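Local coordinates for protein 5'-Methylthioadenosine Nucleosidase (PDB 2H8G) that is a nucleosidase by name, of the phosphorylase superfamily, and holds adenine in a pocket beside a mixed beta-sheet, at residues Val130-Arg142 with Gln186-Asp200. Sequence-based numbering, arbitrary orientation.
Sequences VFLVSDVVFHDRR and QDETLIIANDATLKD. With ADE (adenine), chain C.
Strand 130-138, which turns a corner at Ser134, and the loop after it run past helix 185-193 and strand 198-200 without a direct hydrogen bond to either, the backbones coming nearest at loop residue His139 and Leu190, whose CA atoms lie 5.9 Å apart. All belong to the phosphorylase-superfamily fold, where strand 171-177 lies between the two strands in the mixed sheet. At one end Leu198 sets CD2 over a face of the Phe131 ring in a CH-pi contact, 3.9 Å from its centroid, while Thr197 CG2 meets CE2 and CZ. In the middle Val137 CG2 packs on Asn194 ND2, and a water links that amide to Phe138 O. With CG between the backbone N and the carbonyl carbon (chi1 50°), the His139 imidazole presents a face to Ile191, whose CD1 lies 3.8 Å from the ring centroid. Buried ND1 has no partner, whereas NE2 weakly donates to a water that also joins Lys199 NZ and Asp200 O. Lys199 NZ donates to adenine N1 at 2.8 Å. Toward the subunit interface Gln186 CG lies over a face of the Arg142 guanidinium. Arg142 NH2 and Asp187 OD2 form reciprocal salt bridges with Asp187 and Arg142 of the second subunit. A third water accepts from Arg142 NH1 and donates to His139 O and, at 2.7 Å, to Asp187 OD1.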
ATOM      1  N   VAL A 130      -1.164  -0.272  26.104  1.00 19.87           N
ATOM      2  CA  VAL A 130      -0.992   0.650  24.995  1.00 19.37           C
ATOM      3  C   VAL A 130       0.515   0.814  24.881  1.00 19.61           C
ATOM      4  O   VAL A 130       1.157   1.384  25.763  1.00 20.39           O
ATOM      5  CB  VAL A 130      -1.635   2.018  25.243  1.00 19.96           C
ATOM      6  CG1 VAL A 130      -1.405   2.910  24.025  1.00 20.26           C
ATOM      7  CG2 VAL A 130      -3.127   1.850  25.507  1.00 20.09           C
ATOM      8  N   PHE A 131       1.064   0.282  23.796  1.00 17.21           N
ATOM      9  CA  PHE A 131       2.496   0.303  23.523  1.00 17.47           C
ATOM     10  C   PHE A 131       2.986   1.471  22.680  1.00 16.68           C
ATOM     11  O   PHE A 131       2.271   1.978  21.817  1.00 17.05           O
ATOM     12  CB  PHE A 131       2.904  -0.964  22.765  1.00 17.06           C
ATOM     13  CG  PHE A 131       3.118  -2.172  23.626  1.00 17.25           C
ATOM     14  CD1 PHE A 131       2.045  -2.847  24.204  1.00 17.28           C
ATOM     15  CD2 PHE A 131       4.404  -2.666  23.823  1.00 17.80           C
ATOM     16  CE1 PHE A 131       2.259  -3.999  24.962  1.00 19.28           C
ATOM     17  CE2 PHE A 131       4.619  -3.811  24.574  1.00 17.02           C
ATOM     18  CZ  PHE A 131       3.549  -4.479  25.146  1.00 19.14           C
ATOM     19  N   LEU A 132       4.233   1.862  22.931  1.00 17.98           N
ATOM     20  CA  LEU A 132       4.901   2.887  22.144  1.00 19.83           C
ATOM     21  C   LEU A 132       5.836   1.989  21.323  1.00 21.42           C
ATOM     22  O   LEU A 132       6.583   1.200  21.894  1.00 25.69           O
ATOM     23  CB  LEU A 132       5.724   3.815  23.038  1.00 22.39           C
ATOM     24  CG  LEU A 132       6.345   5.035  22.359  1.00 26.52           C
ATOM     25  CD1 LEU A 132       5.247   5.946  21.826  1.00 25.91           C
ATOM     26  CD2 LEU A 132       7.203   5.776  23.368  1.00 25.45           C
ATOM     27  N   VAL A 133       5.792   2.086  20.002  1.00 20.08           N
ATOM     28  CA  VAL A 133       6.626   1.229  19.159  1.00 19.87           C
ATOM     29  C   VAL A 133       8.062   1.718  18.964  1.00 19.30           C
ATOM     30  O   VAL A 133       8.289   2.900  18.726  1.00 20.92           O
ATOM     31  CB  VAL A 133       5.966   1.049  17.769  1.00 19.08           C
ATOM     32  CG1 VAL A 133       6.898   0.293  16.832  1.00 19.13           C
ATOM     33  CG2 VAL A 133       4.649   0.305  17.920  1.00 19.07           C
ATOM     34  N   SER A 134       9.021   0.794  19.052  1.00 20.10           N
ATOM     35  CA  SER A 134      10.439   1.114  18.866  1.00 21.81           C
ATOM     36  C   SER A 134      10.789   1.149  17.377  1.00 20.94           C
ATOM     37  O   SER A 134      11.307   2.145  16.872  1.00 21.62           O
ATOM     38  CB  SER A 134      11.316   0.080  19.583  1.00 22.47           C
ATOM     39  OG  SER A 134      10.969  -1.245  19.223  1.00 27.11           O
ATOM     40  N   ASP A 135      10.524   0.045  16.686  1.00 22.22           N
ATOM     41  CA  ASP A 135      10.754  -0.038  15.249  1.00 21.59           C
ATOM     42  C   ASP A 135       9.665  -0.906  14.647  1.00 19.80           C
ATOM     43  O   ASP A 135       8.918  -1.568  15.368  1.00 17.58           O
ATOM     44  CB  ASP A 135      12.149  -0.591  14.909  1.00 24.03           C
ATOM     45  CG  ASP A 135      12.467  -1.889  15.615  1.00 26.18           C
ATOM     46  OD1 ASP A 135      11.535  -2.628  15.983  1.00 29.87           O
ATOM     47  OD2 ASP A 135      13.671  -2.179  15.782  1.00 31.22           O
ATOM     48  N   VAL A 136       9.575  -0.900  13.325  1.00 17.96           N
ATOM     49  CA  VAL A 136       8.529  -1.641  12.647  1.00 16.85           C
ATOM     50  C   VAL A 136       9.039  -2.382  11.419  1.00 18.16           C
ATOM     51  O   VAL A 136       9.979  -1.946  10.765  1.00 18.44           O
ATOM     52  CB  VAL A 136       7.396  -0.671  12.242  1.00 19.02           C
ATOM     53  CG1 VAL A 136       7.924   0.357  11.241  1.00 18.71           C
ATOM     54  CG2 VAL A 136       6.218  -1.441  11.690  1.00 19.01           C
ATOM     55  N   VAL A 137       8.412  -3.515  11.129  1.00 15.86           N
ATOM     56  CA  VAL A 137       8.766  -4.343   9.986  1.00 16.96           C
ATOM     57  C   VAL A 137       7.503  -4.943   9.378  1.00 15.34           C
ATOM     58  O   VAL A 137       6.426  -4.863   9.980  1.00 16.48           O
ATOM     59  CB  VAL A 137       9.675  -5.533  10.403  1.00 18.93           C
ATOM     60  CG1 VAL A 137      10.989  -5.022  10.957  1.00 19.01           C
ATOM     61  CG2 VAL A 137       8.968  -6.398  11.442  1.00 18.29           C
ATOM     62  N   PHE A 138       7.643  -5.519   8.184  1.00 16.51           N
ATOM     63  CA  PHE A 138       6.545  -6.228   7.510  1.00 16.81           C
ATOM     64  C   PHE A 138       6.868  -7.714   7.646  1.00 17.94           C
ATOM     65  O   PHE A 138       8.037  -8.093   7.581  1.00 18.65           O
ATOM     66  CB  PHE A 138       6.494  -5.970   5.998  1.00 16.87           C
ATOM     67  CG  PHE A 138       6.022  -4.603   5.599  1.00 16.38           C
ATOM     68  CD1 PHE A 138       6.933  -3.581   5.382  1.00 16.77           C
ATOM     69  CD2 PHE A 138       4.672  -4.356   5.370  1.00 17.64           C
ATOM     70  CE1 PHE A 138       6.512  -2.331   4.932  1.00 17.96           C
ATOM     71  CE2 PHE A 138       4.239  -3.111   4.922  1.00 17.84           C
ATOM     72  CZ  PHE A 138       5.158  -2.098   4.700  1.00 19.94           C
ATOM     73  N   HIS A 139       5.851  -8.554   7.814  1.00 15.97           N
ATOM     74  CA  HIS A 139       6.091  -9.995   7.886  1.00 17.31           C
ATOM     75  C   HIS A 139       5.497 -10.737   6.691  1.00 17.72           C
ATOM     76  O   HIS A 139       5.690 -11.945   6.561  1.00 19.64           O
ATOM     77  CB  HIS A 139       5.550 -10.605   9.190  1.00 16.54           C
ATOM     78  CG  HIS A 139       4.129 -10.246   9.501  1.00 16.92           C
ATOM     79  ND1 HIS A 139       3.046 -10.827   8.874  1.00 20.21           N
ATOM     80  CD2 HIS A 139       3.620  -9.368  10.394  1.00 13.05           C
ATOM     81  CE1 HIS A 139       1.929 -10.317   9.371  1.00 15.51           C
ATOM     82  NE2 HIS A 139       2.251  -9.430  10.293  1.00 19.61           N
ATOM     83  N   ASP A 140       4.799 -10.029   5.802  1.00 15.25           N
ATOM     84  CA  ASP A 140       4.183 -10.682   4.651  1.00 16.00           C
ATOM     85  C   ASP A 140       4.640 -10.207   3.273  1.00 14.84           C
ATOM     86  O   ASP A 140       3.920 -10.365   2.285  1.00 17.14           O
ATOM     87  CB  ASP A 140       2.654 -10.581   4.754  1.00 15.36           C
ATOM     88  CG  ASP A 140       2.139  -9.161   4.567  1.00 17.90           C
ATOM     89  OD1 ASP A 140       2.933  -8.203   4.678  1.00 18.27           O
ATOM     90  OD2 ASP A 140       0.917  -9.011   4.324  1.00 18.53           O
ATOM     91  N   ARG A 141       5.830  -9.617   3.197  1.00 15.18           N
ATOM     92  CA  ARG A 141       6.360  -9.190   1.902  1.00 15.34           C
ATOM     93  C   ARG A 141       7.630 -10.010   1.741  1.00 17.73           C
ATOM     94  O   ARG A 141       8.741  -9.521   1.956  1.00 19.48           O
ATOM     95  CB  ARG A 141       6.669  -7.688   1.891  1.00 16.24           C
ATOM     96  CG  ARG A 141       5.513  -6.829   2.383  1.00 15.20           C
ATOM     97  CD  ARG A 141       5.617  -5.399   1.864  1.00 15.71           C
ATOM     98  NE  ARG A 141       6.910  -4.798   2.156  1.00 14.76           N
ATOM     99  CZ  ARG A 141       7.257  -3.580   1.752  1.00 16.58           C
ATOM    100  NH1 ARG A 141       6.397  -2.850   1.049  1.00 17.02           N
ATOM    101  NH2 ARG A 141       8.462  -3.100   2.029  1.00 17.03           N
ATOM    102  N   ARG A 142       7.440 -11.277   1.382  1.00 16.51           N
ATOM    103  CA  ARG A 142       8.545 -12.219   1.237  1.00 17.58           C
ATOM    104  C   ARG A 142       9.128 -12.256  -0.165  1.00 16.34           C
ATOM    105  O   ARG A 142       8.478 -12.692  -1.106  1.00 16.95           O
ATOM    106  CB  ARG A 142       8.079 -13.629   1.618  1.00 16.52           C
ATOM    107  CG  ARG A 142       7.344 -13.724   2.964  1.00 18.67           C
ATOM    108  CD  ARG A 142       6.873 -15.157   3.219  1.00 18.94           C
ATOM    109  NE  ARG A 142       6.124 -15.666   2.072  1.00 17.04           N
ATOM    110  CZ  ARG A 142       4.811 -15.548   1.903  1.00 19.06           C
ATOM    111  NH1 ARG A 142       4.062 -14.952   2.824  1.00 19.05           N
ATOM    112  NH2 ARG A 142       4.254 -15.988   0.780  1.00 18.81           N
ATOM    113  N   GLN A 186       3.418 -19.379   7.663  1.00 26.54           N
ATOM    114  CA  GLN A 186       4.535 -18.632   7.099  1.00 26.67           C
ATOM    115  C   GLN A 186       4.694 -17.296   7.828  1.00 25.68           C
ATOM    116  O   GLN A 186       5.813 -16.870   8.115  1.00 24.56           O
ATOM    117  CB  GLN A 186       4.309 -18.398   5.602  1.00 27.73           C
ATOM    118  CG  GLN A 186       5.435 -17.658   4.891  1.00 27.31           C
ATOM    119  CD  GLN A 186       6.793 -18.324   5.055  1.00 28.44           C
ATOM    120  OE1 GLN A 186       7.467 -18.152   6.074  1.00 29.86           O
ATOM    121  NE2 GLN A 186       7.199 -19.093   4.051  1.00 26.08           N
ATOM    122  N   ASP A 187       3.576 -16.640   8.130  1.00 24.36           N
ATOM    123  CA  ASP A 187       3.627 -15.364   8.844  1.00 24.09           C
ATOM    124  C   ASP A 187       4.251 -15.564  10.220  1.00 23.79           C
ATOM    125  O   ASP A 187       5.126 -14.806  10.641  1.00 23.53           O
ATOM    126  CB  ASP A 187       2.228 -14.775   9.052  1.00 22.79           C
ATOM    127  CG  ASP A 187       1.514 -14.441   7.755  1.00 25.07           C
ATOM    128  OD1 ASP A 187       2.181 -14.147   6.741  1.00 25.01           O
ATOM    129  OD2 ASP A 187       0.261 -14.444   7.765  1.00 23.59           O
ATOM    130  N   GLU A 188       3.770 -16.583  10.925  1.00 24.98           N
ATOM    131  CA  GLU A 188       4.238 -16.894  12.268  1.00 26.98           C
ATOM    132  C   GLU A 188       5.742 -17.113  12.355  1.00 28.53           C
ATOM    133  O   GLU A 188       6.394 -16.589  13.253  1.00 29.22           O
ATOM    134  CB  GLU A 188       3.501 -18.127  12.799  1.00 28.87           C
ATOM    135  CG  GLU A 188       3.920 -18.559  14.199  1.00 32.49           C
ATOM    136  CD  GLU A 188       3.077 -19.708  14.727  1.00 34.83           C
ATOM    137  OE1 GLU A 188       2.868 -20.687  13.979  1.00 36.80           O
ATOM    138  OE2 GLU A 188       2.630 -19.636  15.890  1.00 37.42           O
ATOM    139  N   THR A 189       6.289 -17.891  11.428  1.00 28.92           N
ATOM    140  CA  THR A 189       7.722 -18.166  11.426  1.00 29.79           C
ATOM    141  C   THR A 189       8.527 -16.873  11.340  1.00 28.49           C
ATOM    142  O   THR A 189       9.535 -16.706  12.028  1.00 28.56           O
ATOM    143  CB  THR A 189       8.118 -19.071  10.237  1.00 31.49           C
ATOM    144  OG1 THR A 189       7.411 -20.314  10.321  1.00 33.40           O
ATOM    145  CG2 THR A 189       9.615 -19.347  10.257  1.00 33.76           C
ATOM    146  N   LEU A 190       8.069 -15.958  10.495  1.00 27.27           N
ATOM    147  CA  LEU A 190       8.746 -14.687  10.301  1.00 26.16           C
ATOM    148  C   LEU A 190       8.569 -13.723  11.475  1.00 25.68           C
ATOM    149  O   LEU A 190       9.496 -12.999  11.830  1.00 26.03           O
ATOM    150  CB  LEU A 190       8.262 -14.055   8.992  1.00 26.89           C
ATOM    151  CG  LEU A 190       8.592 -14.937   7.778  1.00 27.40           C
ATOM    152  CD1 LEU A 190       7.886 -14.432   6.535  1.00 28.93           C
ATOM    153  CD2 LEU A 190      10.101 -14.964   7.578  1.00 29.44           C
ATOM    154  N   ILE A 191       7.385 -13.714  12.079  1.00 24.41           N
ATOM    155  CA  ILE A 191       7.132 -12.837  13.218  1.00 25.16           C
ATOM    156  C   ILE A 191       7.975 -13.277  14.416  1.00 27.34           C
ATOM    157  O   ILE A 191       8.572 -12.448  15.104  1.00 27.34           O
ATOM    158  CB  ILE A 191       5.633 -12.845  13.605  1.00 24.19           C
ATOM    159  CG1 ILE A 191       4.814 -12.179  12.491  1.00 22.13           C
ATOM    160  CG2 ILE A 191       5.429 -12.119  14.929  1.00 25.00           C
ATOM    161  CD1 ILE A 191       3.312 -12.325  12.640  1.00 20.61           C
ATOM    162  N   ILE A 192       8.026 -14.582  14.659  1.00 28.20           N
ATOM    163  CA  ILE A 192       8.814 -15.106  15.768  1.00 29.00           C
ATOM    164  C   ILE A 192      10.284 -14.777  15.530  1.00 28.61           C
ATOM    165  O   ILE A 192      11.018 -14.447  16.462  1.00 28.49           O
ATOM    166  CB  ILE A 192       8.660 -16.636  15.897  1.00 30.00           C
ATOM    167  CG1 ILE A 192       7.204 -16.993  16.209  1.00 31.89           C
ATOM    168  CG2 ILE A 192       9.579 -17.153  16.994  1.00 32.27           C
ATOM    169  CD1 ILE A 192       6.952 -18.484  16.393  1.00 32.31           C
ATOM    170  N   ALA A 193      10.699 -14.847  14.268  1.00 27.61           N
ATOM    171  CA  ALA A 193      12.077 -14.564  13.889  1.00 27.86           C
ATOM    172  C   ALA A 193      12.442 -13.084  13.977  1.00 28.57           C
ATOM    173  O   ALA A 193      13.593 -12.752  14.266  1.00 29.85           O
ATOM    174  CB  ALA A 193      12.346 -15.086  12.478  1.00 28.05           C
ATOM    175  N   ASN A 194      11.482 -12.193  13.725  1.00 27.07           N
ATOM    176  CA  ASN A 194      11.776 -10.765  13.797  1.00 26.84           C
ATOM    177  C   ASN A 194      11.609 -10.207  15.211  1.00 25.80           C
ATOM    178  O   ASN A 194      11.782  -9.013  15.441  1.00 25.69           O
ATOM    179  CB  ASN A 194      10.942  -9.954  12.779  1.00 26.05           C
ATOM    180  CG  ASN A 194       9.446  -9.963  13.066  1.00 27.63           C
ATOM    181  OD1 ASN A 194       9.016  -9.952  14.217  1.00 28.77           O
ATOM    182  ND2 ASN A 194       8.646  -9.945  12.003  1.00 25.43           N
ATOM    183  N   ASP A 195      11.279 -11.093  16.145  1.00 26.61           N
ATOM    184  CA  ASP A 195      11.131 -10.743  17.555  1.00 26.71           C
ATOM    185  C   ASP A 195      10.125  -9.628  17.841  1.00 25.60           C
ATOM    186  O   ASP A 195      10.335  -8.798  18.729  1.00 25.27           O
ATOM    187  CB  ASP A 195      12.503 -10.367  18.123  1.00 31.16           C
ATOM    188  CG  ASP A 195      12.546 -10.416  19.635  1.00 35.14           C
ATOM    189  OD1 ASP A 195      12.128 -11.445  20.208  1.00 38.57           O
ATOM    190  OD2 ASP A 195      13.007  -9.431  20.252  1.00 39.87           O
ATOM    191  N   ALA A 196       9.026  -9.615  17.097  1.00 23.70           N
ATOM    192  CA  ALA A 196       8.001  -8.600  17.293  1.00 21.59           C
ATOM    193  C   ALA A 196       7.180  -8.894  18.545  1.00 19.79           C
ATOM    194  O   ALA A 196       7.000 -10.052  18.923  1.00 21.58           O
ATOM    195  CB  ALA A 196       7.080  -8.548  16.080  1.00 23.15           C
ATOM    196  N   THR A 197       6.694  -7.838  19.189  1.00 18.91           N
ATOM    197  CA  THR A 197       5.854  -7.983  20.364  1.00 18.06           C
ATOM    198  C   THR A 197       4.420  -7.725  19.940  1.00 18.09           C
ATOM    199  O   THR A 197       3.486  -8.260  20.538  1.00 17.32           O
ATOM    200  CB  THR A 197       6.208  -6.945  21.452  1.00 18.68           C
ATOM    201  OG1 THR A 197       7.516  -7.217  21.963  1.00 19.95           O
ATOM    202  CG2 THR A 197       5.201  -6.991  22.595  1.00 19.20           C
ATOM    203  N   LEU A 198       4.263  -6.920  18.889  1.00 16.85           N
ATOM    204  CA  LEU A 198       2.945  -6.518  18.390  1.00 15.98           C
ATOM    205  C   LEU A 198       2.733  -6.843  16.917  1.00 15.64           C
ATOM    206  O   LEU A 198       3.683  -6.873  16.133  1.00 15.61           O
ATOM    207  CB  LEU A 198       2.782  -5.010  18.580  1.00 15.41           C
ATOM    208  CG  LEU A 198       3.209  -4.452  19.938  1.00 15.86           C
ATOM    209  CD1 LEU A 198       3.376  -2.943  19.837  1.00 17.62           C
ATOM    210  CD2 LEU A 198       2.194  -4.829  21.005  1.00 18.93           C
ATOM    211  N   LYS A 199       1.472  -7.043  16.545  1.00 14.45           N
ATOM    212  CA  LYS A 199       1.101  -7.384  15.177  1.00 13.27           C
ATOM    213  C   LYS A 199      -0.085  -6.530  14.740  1.00 15.97           C
ATOM    214  O   LYS A 199      -1.097  -6.457  15.447  1.00 17.40           O
ATOM    215  CB  LYS A 199       0.734  -8.874  15.113  1.00 15.68           C
ATOM    216  CG  LYS A 199       0.263  -9.383  13.762  1.00 15.69           C
ATOM    217  CD  LYS A 199      -0.135 -10.865  13.858  1.00 15.20           C
ATOM    218  CE  LYS A 199      -0.584 -11.415  12.521  1.00 17.13           C
ATOM    219  NZ  LYS A 199      -1.805 -10.730  12.004  1.00 18.75           N
ATOM    220  N   ASP A 200       0.038  -5.875  13.588  1.00 14.31           N
ATOM    221  CA  ASP A 200      -1.057  -5.041  13.090  1.00 14.30           C
ATOM    222  C   ASP A 200      -1.166  -5.118  11.573  1.00 14.37           C
ATOM    223  O   ASP A 200      -0.549  -5.979  10.940  1.00 14.94           O
ATOM    224  CB  ASP A 200      -0.885  -3.583  13.523  1.00 13.95           C
ATOM    225  CG  ASP A 200       0.127  -2.838  12.683  1.00 16.38           C
ATOM    226  OD1 ASP A 200       0.041  -1.591  12.607  1.00 16.47           O
ATOM    227  OD2 ASP A 200       1.022  -3.490  12.104  1.00 16.03           O
TER
HETATM  228  N9  ADE C 701      -5.512  -5.886  15.013  1.00 21.70           N
HETATM  229  C8  ADE C 701      -5.949  -6.376  16.195  1.00 22.24           C
HETATM  230  N7  ADE C 701      -5.509  -7.629  16.464  1.00 21.37           N
HETATM  231  C5  ADE C 701      -4.743  -7.946  15.374  1.00 19.54           C
HETATM  232  C6  ADE C 701      -3.976  -9.108  14.994  1.00 21.85           C
HETATM  233  N6  ADE C 701      -3.914 -10.178  15.777  1.00 20.62           N
HETATM  234  N1  ADE C 701      -3.293  -9.075  13.755  1.00 19.92           N
HETATM  235  C2  ADE C 701      -3.369  -7.959  12.956  1.00 20.55           C
HETATM  236  N3  ADE C 701      -4.081  -6.803  13.244  1.00 20.76           N
HETATM  237  C4  ADE C 701      -4.732  -6.875  14.463  1.00 19.72           C
HETATM  238  O   HOH W   1       9.750  -9.543   9.257  1.00 29.39           O
HETATM  239  O   HOH W   2      -0.930  -8.708  10.277  1.00 16.24           O
HETATM  240  O   HOH W   3       4.564 -14.227   5.579  1.00 19.02           O